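Agarase (Pseudoalteromonas fuliginea, PDB 6XJ9) probably hydrolyses agarose as a family 50 glycoside hydrolase (PfGH50B), pairing a carbohydrate-binding-like domain with a catalytic domain. Local coordinates at residues H670-S676 with N731-G735. Sequence-based numbering, arbitrary orientation.
Sequences HVGSSDS and NYNVG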
loop_
_atom_site.group_PDB
_atom_site.type_symbol
_atom_site.label_atom_id
_atom_site.label_comp_id
_atom_site.label_asym_id
_atom_site.label_seq_id
_atom_site.Cartn_x
_atom_site.Cartn_y
_atom_site.Cartn_z
ATOM N N HIS A 670 11.554 2.751 -14.057
ATOM C CA HIS A 670 11.295 3.086 -12.668
ATOM C C HIS A 670 9.991 3.856 -12.548
ATOM O O HIS A 670 9.499 4.436 -13.508
ATOM C CB HIS A 670 12.451 3.875 -12.022
ATOM C CG HIS A 670 12.205 5.343 -11.952
ATOM N ND1 HIS A 670 11.703 5.962 -10.801
ATOM C CD2 HIS A 670 12.401 6.320 -12.865
ATOM C CE1 HIS A 670 11.590 7.257 -11.024
ATOM N NE2 HIS A 670 12.030 7.505 -12.290
ATOM N N VAL A 671 9.446 3.815 -11.334
ATOM C CA VAL A 671 8.324 4.641 -10.942
ATOM C C VAL A 671 8.691 5.229 -9.585
ATOM O O VAL A 671 9.301 4.553 -8.763
ATOM C CB VAL A 671 7.017 3.832 -10.845
ATOM C CG1 VAL A 671 5.808 4.739 -10.659
ATOM C CG2 VAL A 671 6.806 2.883 -12.019
ATOM N N GLY A 672 8.316 6.493 -9.374
ATOM C CA GLY A 672 8.648 7.206 -8.152
ATOM C C GLY A 672 7.414 7.929 -7.624
ATOM O O GLY A 672 6.433 8.060 -8.357
ATOM N N SER A 673 7.467 8.349 -6.355
ATOM C CA SER A 673 6.402 9.137 -5.750
ATOM C C SER A 673 6.957 10.117 -4.721
ATOM O O SER A 673 7.972 9.851 -4.075
ATOM C CB SER A 673 5.355 8.281 -5.127
ATOM O OG SER A 673 4.211 9.090 -4.863
ATOM N N SER A 674 6.237 11.230 -4.533
ATOM C CA SER A 674 6.695 12.302 -3.662
ATOM C C SER A 674 6.530 11.951 -2.180
ATOM O O SER A 674 7.147 12.578 -1.322
ATOM C CB SER A 674 5.993 13.579 -4.011
ATOM O OG SER A 674 6.429 14.022 -5.284
ATOM N N ASP A 675 5.727 10.929 -1.877
ATOM C CA ASP A 675 5.476 10.535 -0.495
ATOM C C ASP A 675 6.701 9.833 0.109
ATOM O O ASP A 675 6.716 9.507 1.294
ATOM C CB ASP A 675 4.201 9.693 -0.404
ATOM C CG ASP A 675 4.363 8.257 -0.890
ATOM O OD1 ASP A 675 3.587 7.397 -0.433
ATOM O OD2 ASP A 675 5.264 8.009 -1.716
ATOM N N SER A 676 7.735 9.603 -0.708
ATOM C CA SER A 676 9.012 9.091 -0.232
ATOM C C SER A 676 9.778 10.158 0.552
ATOM O O SER A 676 10.756 9.859 1.245
ATOM C CB SER A 676 9.841 8.595 -1.390
ATOM O OG SER A 676 10.206 9.684 -2.227
ATOM N N ASN A 731 17.933 13.551 -8.376
ATOM C CA ASN A 731 17.540 13.407 -6.975
ATOM C C ASN A 731 16.192 12.699 -6.858
ATOM O O ASN A 731 15.345 13.108 -6.063
ATOM C CB ASN A 731 17.585 14.739 -6.202
ATOM C CG ASN A 731 16.666 15.825 -6.730
ATOM O OD1 ASN A 731 16.258 15.794 -7.892
ATOM N ND2 ASN A 731 16.328 16.793 -5.878
ATOM N N TYR A 732 16.033 11.598 -7.606
ATOM C CA TYR A 732 14.748 10.934 -7.797
ATOM C C TYR A 732 14.509 9.815 -6.787
ATOM O O TYR A 732 15.452 9.170 -6.330
ATOM C CB TYR A 732 14.735 10.152 -9.114
ATOM C CG TYR A 732 14.975 10.918 -10.389
ATOM C CD1 TYR A 732 14.869 12.301 -10.439
ATOM C CD2 TYR A 732 15.220 10.241 -11.577
ATOM C CE1 TYR A 732 15.051 12.990 -11.624
ATOM C CE2 TYR A 732 15.404 10.921 -12.773
ATOM C CZ TYR A 732 15.314 12.304 -12.796
ATOM O OH TYR A 732 15.490 12.990 -13.965
ATOM N N ASN A 733 13.221 9.529 -6.545
ATOM C CA ASN A 733 12.746 8.328 -5.873
ATOM C C ASN A 733 12.815 7.129 -6.827
ATOM O O ASN A 733 11.779 6.642 -7.285
ATOM C CB ASN A 733 11.350 8.558 -5.264
ATOM C CG ASN A 733 10.712 7.347 -4.601
ATOM O OD1 ASN A 733 9.506 7.121 -4.730
ATOM N ND2 ASN A 733 11.484 6.576 -3.849
ATOM N N VAL A 734 14.039 6.640 -7.085
ATOM C CA VAL A 734 14.296 5.514 -7.978
ATOM C C VAL A 734 14.614 4.237 -7.188
ATOM O O VAL A 734 14.781 3.167 -7.771
ATOM C CB VAL A 734 15.440 5.817 -8.974
ATOM C CG1 VAL A 734 15.022 6.727 -10.125
ATOM C CG2 VAL A 734 16.688 6.349 -8.287
ATOM N N GLY A 735 14.745 4.341 -5.863
ATOM C CA GLY A 735 15.236 3.228 -5.059
ATOM C C GLY A 735 14.164 2.185 -4.751
ATOM O O GLY A 735 13.010 2.528 -4.490
#
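Gly672 and Asn733 bring the two loops together, their CA atoms 4.8 Å apart. Loop 670-676 follows strand 664-666, loop 731-735 follows strand 709-714, and these two strands lie side by side and parallel in the sheet, consistent with the (beta/alpha)8-barrel of GH50 enzymes. Asn733 sits at the centre of an inverse gamma turn, and its carbonyl O lies 3.3 Å from Gly672 CA. No backbone-to-backbone hydrogen bond joins the segments. Instead the Asn733 side chain crosses the gap, with CG anti to its backbone N (chi1 177°). Asn733 OD1 accepts a hydrogen bond from Ser673 N at 2.9 Å; the bond is nearly straight (161° at the hydrogen) and lies in the carbonyl plane, on a lone pair. ND2 donates a hydrogen bond to Asp719 OD1, so both ends of this buried amide are held. Ser676, at the end of the short 3-10 turn 674-676, packs alongside the amide, its OG 3.4 Å from Asn733 CG. Ser676 OG points back within its own loop and donates to Ser673 O at 2.9 Å, tying off the turn. At the start of the first loop, His670 meets the second loop with its ring. Asn733 O lies near the ring plane at the ND1 edge, without a hydrogen bond, while NE2 is engaged by the backbone N of Leu683. Over one face comes Val734 in a CH-pi contact: Val734 CG1 stands 3.5 Å from the centroid of the His670 ring, 9° off its normal.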